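Local atomic coordinates of oligogalacturonate lyase (Vibrio parahaemolyticus RIMD 2210633, PDB entry 3C5M), a protein that probably cleaves short oligogalacturonides, the fragments of pectin breakdown, by beta-elimination, using a seven-bladed beta-propeller that binds manganese. Residues 27-32 / 370-375; 131-136 / 198-203; 216-221 / 238-243; 278-283 / 325-330; 364-369 / 377-382. All blocks are in the same frame, centred on the assembly; numbering follows the deposited sequence.

Contact 1 of 5, residues 27-32 / 370-375. Unlike the reference sequence in segment 27-32: I31 (reference Val).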
# COMPACT_ATOMS: atom_id res chain seq x y z
N THR A 27 10.45 5.47 15.87
CA THR A 27 11.83 5.53 15.43
C THR A 27 12.57 6.83 15.79
O THR A 27 11.94 7.87 16.04
CB THR A 27 11.89 5.30 13.89
OG1 THR A 27 11.09 6.27 13.21
CG2 THR A 27 11.36 3.92 13.57
N PRO A 28 13.91 6.79 15.84
CA PRO A 28 14.74 7.96 16.17
C PRO A 28 14.51 9.12 15.21
O PRO A 28 14.19 8.93 14.03
CB PRO A 28 16.16 7.42 16.07
CG PRO A 28 16.01 6.00 16.46
CD PRO A 28 14.75 5.59 15.71
N THR A 29 14.69 10.33 15.72
CA THR A 29 14.48 11.52 14.92
C THR A 29 15.69 11.86 14.04
O THR A 29 15.62 12.75 13.20
CB THR A 29 14.10 12.71 15.84
OG1 THR A 29 13.81 13.86 15.03
CG2 THR A 29 15.23 13.04 16.81
N ASP A 30 16.78 11.12 14.23
CA ASP A 30 18.01 11.33 13.46
C ASP A 30 18.31 10.30 12.36
O ASP A 30 19.31 10.43 11.66
CB ASP A 30 19.22 11.38 14.39
CG ASP A 30 19.24 10.22 15.34
OD1 ASP A 30 18.51 10.28 16.35
OD2 ASP A 30 19.96 9.24 15.07
N ILE A 31 17.47 9.26 12.22
CA ILE A 31 17.71 8.25 11.17
C ILE A 31 16.44 8.02 10.35
O ILE A 31 15.34 7.94 10.90
CB ILE A 31 18.24 6.90 11.77
CG1 ILE A 31 18.95 6.09 10.69
CG2 ILE A 31 17.09 6.09 12.37
CD1 ILE A 31 20.17 5.39 11.22
N ILE A 32 16.59 7.95 9.04
CA ILE A 32 15.46 7.73 8.14
C ILE A 32 14.73 6.39 8.33
O ILE A 32 15.37 5.33 8.34
CB ILE A 32 15.93 7.83 6.68
CG1 ILE A 32 16.50 9.23 6.44
CG2 ILE A 32 14.78 7.51 5.73
CD1 ILE A 32 17.08 9.44 5.06
N ASP A 370 7.90 13.41 8.19
CA ASP A 370 9.23 13.97 8.37
C ASP A 370 9.17 15.36 8.98
O ASP A 370 10.08 16.16 8.80
CB ASP A 370 9.98 14.03 7.04
CG ASP A 370 9.32 14.96 6.03
OD1 ASP A 370 9.93 15.17 4.94
OD2 ASP A 370 8.21 15.46 6.31
N PHE A 371 8.10 15.65 9.71
CA PHE A 371 7.96 16.98 10.28
C PHE A 371 9.03 17.30 11.32
O PHE A 371 9.38 18.46 11.50
CB PHE A 371 6.56 17.15 10.85
CG PHE A 371 6.38 16.58 12.21
CD1 PHE A 371 6.60 17.36 13.33
CD2 PHE A 371 5.96 15.27 12.38
CE1 PHE A 371 6.41 16.85 14.62
CE2 PHE A 371 5.75 14.75 13.66
CZ PHE A 371 5.98 15.54 14.78
N GLU A 372 9.56 16.27 11.98
CA GLU A 372 10.61 16.49 12.96
C GLU A 372 11.96 16.55 12.27
O GLU A 372 13.00 16.46 12.91
CB GLU A 372 10.63 15.39 14.02
CG GLU A 372 9.41 15.30 14.88
CD GLU A 372 9.70 14.62 16.21
OE1 GLU A 372 10.51 15.17 16.99
OE2 GLU A 372 9.12 13.54 16.48
N GLY A 373 11.94 16.69 10.95
CA GLY A 373 13.19 16.79 10.22
C GLY A 373 13.51 15.68 9.25
O GLY A 373 13.94 15.92 8.12
N VAL A 374 13.34 14.44 9.68
CA VAL A 374 13.61 13.34 8.78
C VAL A 374 12.44 12.37 8.87
O VAL A 374 11.76 12.31 9.91
CB VAL A 374 14.92 12.62 9.14
CG1 VAL A 374 14.64 11.26 9.76
CG2 VAL A 374 15.77 12.47 7.89
N PRO A 375 12.19 11.61 7.79
CA PRO A 375 11.09 10.66 7.83
C PRO A 375 11.23 9.67 8.99
O PRO A 375 12.29 9.07 9.21
CB PRO A 375 11.15 10.00 6.46
CG PRO A 375 12.59 10.12 6.09
CD PRO A 375 12.93 11.50 6.52
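T29 meets E372 at about a right angle. The T29 OG1 is anti to the backbone N (chi1 -176°) and lies 3.7 Å from E372 CB. The same OG1 is 3.5 Å from E372 O, but the angle is too poor for a hydrogen bond. The polar end of E372 is held elsewhere: OE2 bonds to the hydroxyl of Y378. V374 CG1 lies near T29 O and packs 3.6 Å from I31 O. I32 makes the apolar part of the contact. Its two branches take separate partners: CG1 lies 3.6 Å from V374 CG2, while CG2 rests on P375 CG at 3.4 Å. V374 crosses I32 at about a right angle. No hydrogen bond links the two segments. In 370-375 the chain reverses in a type I turn, closed by G373 N to D370 O at 2.9 Å. G373 has a positive phi (116°), where a side chain would press on the preceding carbonyl oxygen. The contact sets the hairpin loop between strands 364-369 and 376-381 against the loop running from strand 22-25 to strand 33-34. This is blade-to-blade packing at the periphery of a beta-propeller.

Contact 2 of 5, residues 131-136 / 198-203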
# COMPACT_ATOMS: atom_id res chain seq x y z
N VAL A 131 1.34 -9.13 -4.28
CA VAL A 131 0.29 -9.24 -3.27
C VAL A 131 -0.08 -10.71 -3.06
O VAL A 131 -0.54 -11.38 -3.98
CB VAL A 131 -0.97 -8.45 -3.69
CG1 VAL A 131 -2.11 -8.66 -2.69
CG2 VAL A 131 -0.64 -6.97 -3.77
N ALA A 132 0.14 -11.21 -1.85
CA ALA A 132 -0.17 -12.60 -1.51
C ALA A 132 -1.67 -12.86 -1.36
O ALA A 132 -2.46 -11.94 -1.22
CB ALA A 132 0.52 -12.97 -0.22
N ASN A 133 -2.05 -14.13 -1.41
CA ASN A 133 -3.44 -14.51 -1.25
C ASN A 133 -3.64 -14.75 0.23
O ASN A 133 -2.66 -14.94 0.96
CB ASN A 133 -3.75 -15.78 -2.04
CG ASN A 133 -3.05 -16.99 -1.49
OD1 ASN A 133 -1.85 -16.97 -1.24
ND2 ASN A 133 -3.80 -18.05 -1.30
N SER A 134 -4.88 -14.76 0.70
CA SER A 134 -5.11 -14.95 2.13
C SER A 134 -4.41 -16.13 2.77
O SER A 134 -3.90 -16.01 3.88
CB SER A 134 -6.60 -15.00 2.41
OG SER A 134 -7.09 -13.68 2.59
N ASP A 135 -4.36 -17.27 2.07
CA ASP A 135 -3.70 -18.45 2.61
C ASP A 135 -2.18 -18.30 2.53
O ASP A 135 -1.44 -19.06 3.15
CB ASP A 135 -4.12 -19.71 1.85
CG ASP A 135 -5.54 -20.12 2.16
OD1 ASP A 135 -5.96 -19.96 3.33
OD2 ASP A 135 -6.22 -20.63 1.24
N CYS A 136 -1.73 -17.32 1.76
CA CYS A 136 -0.30 -17.06 1.62
C CYS A 136 0.44 -18.23 0.99
O CYS A 136 1.50 -18.64 1.47
CB CYS A 136 0.28 -16.75 3.00
SG CYS A 136 1.51 -15.48 2.97
N PHE A 198 -10.39 -13.02 0.92
CA PHE A 198 -10.57 -14.46 1.10
C PHE A 198 -11.27 -15.13 -0.06
O PHE A 198 -12.31 -15.77 0.10
CB PHE A 198 -11.30 -14.74 2.39
CG PHE A 198 -10.60 -14.21 3.60
CD1 PHE A 198 -10.68 -12.87 3.94
CD2 PHE A 198 -9.84 -15.06 4.39
CE1 PHE A 198 -10.02 -12.39 5.06
CE2 PHE A 198 -9.18 -14.59 5.51
CZ PHE A 198 -9.26 -13.25 5.85
N ASP A 199 -10.66 -15.01 -1.24
CA ASP A 199 -11.22 -15.56 -2.45
C ASP A 199 -10.19 -15.59 -3.58
O ASP A 199 -10.15 -14.69 -4.40
CB ASP A 199 -12.43 -14.72 -2.85
CG ASP A 199 -12.99 -15.10 -4.20
OD1 ASP A 199 -12.86 -16.28 -4.61
OD2 ASP A 199 -13.57 -14.21 -4.86
N ASP A 200 -9.36 -16.63 -3.61
CA ASP A 200 -8.33 -16.75 -4.64
C ASP A 200 -8.91 -16.75 -6.04
O ASP A 200 -8.19 -16.63 -7.03
CB ASP A 200 -7.54 -18.04 -4.44
CG ASP A 200 -6.83 -18.08 -3.12
OD1 ASP A 200 -6.16 -19.10 -2.85
OD2 ASP A 200 -6.95 -17.10 -2.35
N SER A 201 -10.22 -16.89 -6.12
CA SER A 201 -10.90 -16.90 -7.41
C SER A 201 -10.77 -15.58 -8.16
O SER A 201 -10.50 -15.56 -9.37
CB SER A 201 -12.38 -17.20 -7.21
OG SER A 201 -13.10 -16.88 -8.38
N THR A 202 -10.96 -14.49 -7.43
CA THR A 202 -10.92 -13.13 -7.97
C THR A 202 -9.59 -12.40 -7.80
O THR A 202 -8.99 -12.43 -6.73
CB THR A 202 -12.00 -12.28 -7.30
OG1 THR A 202 -13.22 -13.04 -7.23
CG2 THR A 202 -12.23 -11.00 -8.07
N VAL A 203 -9.15 -11.72 -8.85
CA VAL A 203 -7.89 -10.97 -8.83
C VAL A 203 -8.09 -9.62 -9.51
O VAL A 203 -8.25 -9.55 -10.72
CB VAL A 203 -6.78 -11.74 -9.58
CG1 VAL A 203 -5.49 -10.94 -9.58
CG2 VAL A 203 -6.56 -13.11 -8.96
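S134 packs over one face of the F198 ring, and the pair joins two successive blades of the beta-propeller. Each segment holds the turn between the first two strands of a four-stranded sheet. In one blade that turn leads from strand 124-132 to strand 138-145, in the other from strand 190-196 to strand 202-207. S134 OG stands 3.5 Å above the F198 ring, over its centre. S134 CB makes an off-centre CH-pi contact on the same ring, 4.2 Å from the centroid. The hydroxyl of S134 is bonded to P197 O, which fixes it over the ring. F198 also packs on F292. D199 turns away from 131-136 and serves its own turn. T202 OG1 donates to D199 OD2 at 2.7 Å, from above the carboxylate plane. T202 N also bonds to D199 O, closing a type I turn.

D200 makes the polar link across the contact. Chi1 of D200 (-61°) sets CG beside the backbone N, and the carboxylate beyond it reaches the N133 amide. N133 ND2 donates to D200 OD1 at 3.0 Å on the syn side, 35° out of the carboxylate plane. The amide and carboxylate planes stand 65° apart. The other end of the amide is also held, since N133 OD1 accepts from the backbone N of T137 and of K138. K138 NZ is a weak, long ion partner of D200 OD1. D135 OD2 comes within 4.4 Å of D200 OD1, and this like charge may raise the proton affinity of the pair somewhat. A second, weak bond runs from N133 ND2 to D200 OD2 at 3.5 Å.

Contact 3 of 5, residues 216-221 / 238-243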
# COMPACT_ATOMS: atom_id res chain seq x y z
N ALA A 216 -10.90 2.57 -18.51
CA ALA A 216 -11.30 2.32 -17.13
C ALA A 216 -10.18 1.56 -16.44
O ALA A 216 -9.45 0.81 -17.08
CB ALA A 216 -12.59 1.52 -17.08
N ARG A 217 -10.03 1.75 -15.13
CA ARG A 217 -8.98 1.03 -14.42
C ARG A 217 -9.55 -0.03 -13.49
O ARG A 217 -8.88 -1.01 -13.18
CB ARG A 217 -8.10 1.99 -13.64
CG ARG A 217 -8.83 3.00 -12.76
CD ARG A 217 -7.93 3.33 -11.57
NE ARG A 217 -6.53 3.45 -11.98
CZ ARG A 217 -5.49 3.20 -11.19
NH1 ARG A 217 -5.69 2.83 -9.93
NH2 ARG A 217 -4.26 3.33 -11.65
N MSE A 218 -10.80 0.15 -13.07
CA MSE A 218 -11.44 -0.80 -12.18
C MSE A 218 -11.63 -2.13 -12.89
O MSE A 218 -12.69 -2.39 -13.45
CB MSE A 218 -12.81 -0.26 -11.75
CG MSE A 218 -12.81 1.10 -11.02
SE MSE A 218 -12.11 1.05 -9.19
CE MSE A 218 -10.28 1.50 -9.66
N TRP A 219 -10.61 -2.98 -12.89
CA TRP A 219 -10.76 -4.28 -13.54
C TRP A 219 -10.72 -5.46 -12.58
O TRP A 219 -10.19 -5.37 -11.47
CB TRP A 219 -9.70 -4.47 -14.61
CG TRP A 219 -9.92 -3.66 -15.82
CD1 TRP A 219 -9.49 -2.39 -16.05
CD2 TRP A 219 -10.65 -4.05 -16.98
NE1 TRP A 219 -9.89 -1.97 -17.30
CE2 TRP A 219 -10.61 -2.98 -17.89
CE3 TRP A 219 -11.33 -5.22 -17.35
CZ2 TRP A 219 -11.22 -3.03 -19.14
CZ3 TRP A 219 -11.94 -5.27 -18.59
CH2 TRP A 219 -11.88 -4.18 -19.47
N LEU A 220 -11.30 -6.57 -13.04
CA LEU A 220 -11.37 -7.82 -12.27
C LEU A 220 -11.24 -9.00 -13.23
O LEU A 220 -11.62 -8.91 -14.39
CB LEU A 220 -12.71 -7.90 -11.52
CG LEU A 220 -12.67 -8.09 -10.01
CD1 LEU A 220 -11.89 -6.95 -9.38
CD2 LEU A 220 -14.09 -8.15 -9.44
N VAL A 221 -10.68 -10.10 -12.76
CA VAL A 221 -10.51 -11.28 -13.60
C VAL A 221 -10.31 -12.50 -12.69
O VAL A 221 -9.74 -12.37 -11.61
CB VAL A 221 -9.28 -11.13 -14.52
CG1 VAL A 221 -8.03 -10.89 -13.70
CG2 VAL A 221 -9.12 -12.38 -15.37
N GLU A 238 -16.67 10.65 -15.10
CA GLU A 238 -16.30 10.11 -13.78
C GLU A 238 -14.96 9.39 -13.81
O GLU A 238 -14.74 8.52 -14.64
CB GLU A 238 -17.37 9.14 -13.28
CG GLU A 238 -17.04 8.50 -11.93
CD GLU A 238 -17.99 7.37 -11.57
OE1 GLU A 238 -17.90 6.85 -10.43
OE2 GLU A 238 -18.81 6.98 -12.43
N SER A 239 -14.07 9.76 -12.90
CA SER A 239 -12.77 9.11 -12.83
C SER A 239 -12.67 8.34 -11.52
O SER A 239 -13.05 8.85 -10.46
CB SER A 239 -11.65 10.15 -12.91
OG SER A 239 -11.65 10.79 -14.18
N CYS A 240 -12.16 7.11 -11.58
CA CYS A 240 -12.02 6.27 -10.39
C CYS A 240 -10.57 6.00 -10.05
O CYS A 240 -9.74 5.80 -10.94
CB CYS A 240 -12.75 4.96 -10.60
SG CYS A 240 -14.49 5.16 -11.03
N THR A 241 -10.25 5.97 -8.77
CA THR A 241 -8.88 5.73 -8.35
C THR A 241 -8.77 5.39 -6.87
O THR A 241 -9.76 5.42 -6.15
CB THR A 241 -8.01 6.97 -8.61
OG1 THR A 241 -6.65 6.67 -8.29
CG2 THR A 241 -8.50 8.14 -7.77
N HIS A 242 -7.56 5.07 -6.43
CA HIS A 242 -7.34 4.73 -5.04
C HIS A 242 -8.03 3.44 -4.65
O HIS A 242 -8.27 3.21 -3.46
CB HIS A 242 -7.86 5.84 -4.13
CG HIS A 242 -7.23 7.18 -4.37
ND1 HIS A 242 -5.89 7.33 -4.61
CD2 HIS A 242 -7.76 8.42 -4.36
CE1 HIS A 242 -5.61 8.62 -4.74
NE2 HIS A 242 -6.73 9.30 -4.59
N GLU A 243 -8.34 2.60 -5.62
CA GLU A 243 -9.02 1.34 -5.34
C GLU A 243 -8.22 0.42 -4.41
O GLU A 243 -6.99 0.39 -4.44
CB GLU A 243 -9.33 0.59 -6.65
CG GLU A 243 -8.14 -0.14 -7.27
CD GLU A 243 -7.32 0.75 -8.21
OE1 GLU A 243 -7.28 1.98 -8.02
OE2 GLU A 243 -6.69 0.20 -9.14
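R217 and E243 form a salt bridge, with R217 NH1 2.6 Å from E243 OE1. The carboxylate oxygen uses its syn lone pair and lies in the guanidinium plane, at the edge. The two flat groups stand nearly perpendicular, 86° apart, and the N-H...O angle is a bent 132°. T241 OG1 lies over one face of the guanidinium, 4.3 Å from NH1. M218, a selenomethionine, crosses E243 at a slant. Its SE is 3.8 Å from E243 CB, and its CE reaches the carbon chain of E243 as well. M218 CG rests 3.9 Å from C240 CB. The R217 chain passes C240 O on its way and bends at chi3 (40°), which brings NE round toward the CB side of the chain.

The next shell holds these groups in place. R217 NH2 has its own salt bridge to E208 OE2. M218 is the centre of an inverse gamma turn, and its side chain also touches Y254. W219 NE1 donates to A216 O at 2.8 Å, tying the indole to the residue just before R217. W219 also meets the rings of H207 and F205. The contact joins two neighbouring propeller blades. T241 is about 9 Å from the manganese ligand H287, side chain to side chain. With E208 on NH2 and E243 on NH1, one arginine joins two carboxylates through different nitrogens, which restricts the rotation of its guanidinium and probably helps to balance the charge of the buried E243.

Contact 4 of 5, residues 278-283 / 325-330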
# COMPACT_ATOMS: atom_id res chain seq x y z
N GLU A 278 -22.48 4.22 -3.57
CA GLU A 278 -21.84 5.30 -2.84
C GLU A 278 -21.89 5.05 -1.33
O GLU A 278 -22.87 4.51 -0.82
CB GLU A 278 -22.55 6.61 -3.19
CG GLU A 278 -21.97 7.85 -2.55
CD GLU A 278 -22.77 9.10 -2.88
OE1 GLU A 278 -22.93 9.40 -4.08
OE2 GLU A 278 -23.25 9.78 -1.93
N VAL A 279 -20.83 5.44 -0.63
CA VAL A 279 -20.76 5.26 0.81
C VAL A 279 -20.71 6.60 1.55
O VAL A 279 -21.39 6.77 2.57
CB VAL A 279 -19.52 4.44 1.22
CG1 VAL A 279 -18.27 5.10 0.72
CG2 VAL A 279 -19.47 4.29 2.73
N MSE A 280 -19.91 7.54 1.06
CA MSE A 280 -19.81 8.86 1.68
C MSE A 280 -18.88 9.81 0.93
O MSE A 280 -18.21 9.41 -0.02
CB MSE A 280 -19.35 8.74 3.13
CG MSE A 280 -17.85 8.61 3.31
SE MSE A 280 -17.28 8.73 5.19
CE MSE A 280 -16.95 6.86 5.49
N VAL A 281 -18.84 11.06 1.38
CA VAL A 281 -17.99 12.07 0.77
C VAL A 281 -16.54 11.74 1.06
O VAL A 281 -16.24 10.85 1.85
CB VAL A 281 -18.26 13.45 1.34
CG1 VAL A 281 -19.70 13.83 1.09
CG2 VAL A 281 -17.93 13.47 2.82
N MSE A 282 -15.63 12.48 0.44
CA MSE A 282 -14.21 12.23 0.62
C MSE A 282 -13.47 13.51 0.91
O MSE A 282 -13.35 14.37 0.04
CB MSE A 282 -13.64 11.62 -0.66
CG MSE A 282 -13.01 10.24 -0.51
SE MSE A 282 -11.25 10.21 0.23
CE MSE A 282 -10.24 10.75 -1.34
N PRO A 283 -12.97 13.66 2.14
CA PRO A 283 -12.23 14.88 2.47
C PRO A 283 -10.96 14.97 1.62
O PRO A 283 -10.48 13.96 1.09
CB PRO A 283 -11.95 14.73 3.96
CG PRO A 283 -11.91 13.24 4.15
CD PRO A 283 -13.05 12.75 3.30
N LEU A 325 -12.57 8.47 9.00
CA LEU A 325 -13.94 8.43 8.54
C LEU A 325 -14.71 7.30 9.19
O LEU A 325 -14.18 6.22 9.46
CB LEU A 325 -13.98 8.27 7.02
CG LEU A 325 -13.37 9.39 6.17
CD1 LEU A 325 -11.87 9.41 6.37
CD2 LEU A 325 -13.70 9.17 4.69
N ASN A 326 -15.98 7.56 9.45
CA ASN A 326 -16.87 6.59 10.05
C ASN A 326 -17.88 6.17 8.97
O ASN A 326 -18.84 6.89 8.72
CB ASN A 326 -17.60 7.23 11.22
CG ASN A 326 -18.39 6.23 12.02
OD1 ASN A 326 -19.19 5.47 11.48
ND2 ASN A 326 -18.17 6.23 13.33
N THR A 327 -17.64 5.03 8.33
CA THR A 327 -18.50 4.52 7.26
C THR A 327 -20.00 4.57 7.56
O THR A 327 -20.77 5.18 6.81
CB THR A 327 -18.13 3.05 6.89
OG1 THR A 327 -16.82 3.03 6.31
CG2 THR A 327 -19.12 2.45 5.90
N LYS A 328 -20.41 3.93 8.65
CA LYS A 328 -21.81 3.89 9.05
C LYS A 328 -22.38 5.29 9.27
O LYS A 328 -23.31 5.71 8.58
CB LYS A 328 -21.97 3.05 10.32
CG LYS A 328 -23.12 2.04 10.26
CD LYS A 328 -24.49 2.72 10.17
CE LYS A 328 -25.58 1.74 9.75
NZ LYS A 328 -25.62 0.51 10.58
N ALA A 329 -21.81 6.02 10.23
CA ALA A 329 -22.26 7.38 10.53
C ALA A 329 -22.01 8.35 9.37
O ALA A 329 -22.49 9.48 9.37
CB ALA A 329 -21.57 7.90 11.79
N LYS A 330 -21.26 7.88 8.38
CA LYS A 330 -20.93 8.69 7.21
C LYS A 330 -20.41 10.04 7.68
O LYS A 330 -21.00 11.07 7.40
CB LYS A 330 -22.17 8.86 6.32
CG LYS A 330 -22.80 7.54 5.88
CD LYS A 330 -24.02 7.71 4.97
CE LYS A 330 -23.65 8.31 3.63
NZ LYS A 330 -24.80 8.28 2.68
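M280, a selenomethionine, lays its CE over one face of the flat peptide between N326 and T327, 3.4 Å from T327 N and 3.7 Å from N326 C. This joins two successive beta-propeller blades: strand 276-281 is an outermost strand of one sheet, and strand 321-326 belongs to the next. The M280 SE lies against L325, 3.6 Å from CD2 and 3.8 Å from CB. The side chain extends at chi2 (171°) and then bends at chi3. The ring of P283 meets L325 tip to tip, with CD 3.9 Å from CD2. L325 CD2 thus touches both SE and the proline ring. V279 and T327 cross at about a right angle, with their CG2 methyls 3.7 Å apart. The hydroxyl of T327 has its polar partner outside the two segments: OG1 bonds to G294 O. K330 runs its aliphatic chain past the V279 carbonyl, with CD 3.7 Å from O. No hydrogen bond joins the segments. The turn after strand 321-326 is held by an Asx motif, in which A329 N donates to N326 OD1 at 3.0 Å from above the side-chain carbonyl plane.

Contact 5 of 5, residues 364-369 / 377-382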
# COMPACT_ATOMS: atom_id res chain seq x y z
N GLY A 364 -5.11 2.43 17.09
CA GLY A 364 -4.18 3.42 16.60
C GLY A 364 -4.02 3.43 15.09
O GLY A 364 -4.55 2.56 14.40
N VAL A 365 -3.32 4.44 14.59
CA VAL A 365 -3.06 4.59 13.18
C VAL A 365 -1.57 4.80 13.02
O VAL A 365 -0.99 5.70 13.64
CB VAL A 365 -3.78 5.80 12.58
CG1 VAL A 365 -3.27 6.06 11.17
CG2 VAL A 365 -5.27 5.56 12.56
N LEU A 366 -0.96 3.94 12.20
CA LEU A 366 0.48 3.97 11.92
C LEU A 366 0.65 4.79 10.68
O LEU A 366 -0.16 4.68 9.76
CB LEU A 366 0.97 2.56 11.65
CG LEU A 366 2.42 2.35 11.26
CD1 LEU A 366 3.30 2.44 12.51
CD2 LEU A 366 2.58 0.98 10.61
N PHE A 367 1.69 5.60 10.64
CA PHE A 367 1.96 6.45 9.48
C PHE A 367 3.36 7.02 9.52
O PHE A 367 4.01 7.00 10.56
CB PHE A 367 0.93 7.57 9.40
CG PHE A 367 1.02 8.57 10.52
CD1 PHE A 367 1.84 9.68 10.41
CD2 PHE A 367 0.27 8.41 11.67
CE1 PHE A 367 1.91 10.62 11.44
CE2 PHE A 367 0.33 9.35 12.70
CZ PHE A 367 1.16 10.46 12.58
N THR A 368 3.83 7.52 8.38
CA THR A 368 5.17 8.11 8.29
C THR A 368 5.09 9.62 8.23
O THR A 368 4.09 10.17 7.77
CB THR A 368 5.92 7.68 7.00
OG1 THR A 368 5.97 6.26 6.90
CG2 THR A 368 7.35 8.21 7.03
N SER A 369 6.12 10.30 8.70
CA SER A 369 6.17 11.76 8.61
C SER A 369 7.58 12.28 8.80
O SER A 369 8.38 11.66 9.49
CB SER A 369 5.26 12.44 9.62
OG SER A 369 5.26 13.83 9.34
N ILE A 377 8.52 7.06 11.87
CA ILE A 377 7.27 6.34 12.04
C ILE A 377 6.53 6.69 13.32
O ILE A 377 7.12 6.68 14.41
CB ILE A 377 7.53 4.81 12.01
CG1 ILE A 377 8.32 4.44 10.75
CG2 ILE A 377 6.23 4.04 11.98
CD1 ILE A 377 8.74 3.00 10.72
N TYR A 378 5.24 7.00 13.20
CA TYR A 378 4.42 7.35 14.35
C TYR A 378 3.18 6.48 14.41
O TYR A 378 2.80 5.87 13.42
CB TYR A 378 3.95 8.81 14.26
CG TYR A 378 5.05 9.84 14.14
CD1 TYR A 378 5.69 10.08 12.93
CD2 TYR A 378 5.48 10.55 15.26
CE1 TYR A 378 6.73 11.00 12.83
CE2 TYR A 378 6.52 11.47 15.18
CZ TYR A 378 7.15 11.69 13.96
OH TYR A 378 8.20 12.58 13.87
N ILE A 379 2.56 6.43 15.57
CA ILE A 379 1.32 5.69 15.74
C ILE A 379 0.43 6.63 16.54
O ILE A 379 0.71 6.94 17.69
CB ILE A 379 1.51 4.38 16.54
CG1 ILE A 379 2.12 3.31 15.65
CG2 ILE A 379 0.16 3.90 17.06
CD1 ILE A 379 2.54 2.09 16.39
N ALA A 380 -0.65 7.09 15.91
CA ALA A 380 -1.57 7.99 16.58
C ALA A 380 -2.69 7.19 17.23
O ALA A 380 -3.31 6.34 16.59
CB ALA A 380 -2.15 8.98 15.57
N ASP A 381 -2.96 7.46 18.50
CA ASP A 381 -4.03 6.79 19.22
C ASP A 381 -5.34 7.13 18.55
O ASP A 381 -5.43 8.13 17.83
CB ASP A 381 -4.05 7.25 20.68
CG ASP A 381 -3.11 6.43 21.57
OD1 ASP A 381 -1.95 6.16 21.15
OD2 ASP A 381 -3.53 6.06 22.69
N VAL A 382 -6.36 6.30 18.75
CA VAL A 382 -7.67 6.57 18.16
C VAL A 382 -8.75 6.33 19.20
O VAL A 382 -9.28 5.23 19.32
CB VAL A 382 -7.96 5.66 16.94
CG1 VAL A 382 -9.32 6.00 16.36
CG2 VAL A 382 -6.88 5.83 15.90
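L366 CD1 sits between two isoleucines, 3.4 Å from I377 CG2 and 3.5 Å from I379 CG1. On the other face of the sheet, the F367 ring takes Y378 CB over one face, 3.6 Å above the plane and offset toward the rim. A380 CB meets the same ring at its edge. F367 CG lies between the backbone N and the carbonyl carbon (chi1 66°), and the ring beyond it reaches both. The F367 and Y378 rings are nearly parallel (18°) but slid apart, and barely overlap. V365 CG2 packs on V382 CG2 at 3.7 Å. G364 pairs with D381, and its CA lies against V382 CG2.

Four backbone bonds join the strands. V365 and A380 bond in both directions, as do F367 and Y378. Y378 N to F367 O is almost straight (2.9 Å, 178°). Further out, the S369 hydroxyl bonds to H338 O, and the Y378 hydroxyl has its partner at E372. F367 is about 6 Å from the manganese ligand H355, side chain to side chain. The pair is an antiparallel beta hairpin. Strand 22-25 pairs with strand 376-381, so N- and C-terminal strands share one blade, the "Velcro" closure of beta-propellers.

Contacts 1 and 5 touch: 370-375 is the loop that connects the two strands of contact 5. T27 OG1 is 3.0 Å from I377 N. Contacts 2 and 3 share a sheet through strands 202-207 and 219-222, with V203 N 2.9 Å from V221 O. Contacts 3 and 4 reach the two outermost strands of the sheet 238-281, their nearest atoms about 5 Å apart. Manganese is bound by H287, Q350, H353 and H355. The side chains of T241 (contact 3) and F367 (contact 5) each lie about 11 Å from the ion, and that of P375 (contact 1) about 13 Å. Contact 2 lies away from the metal site.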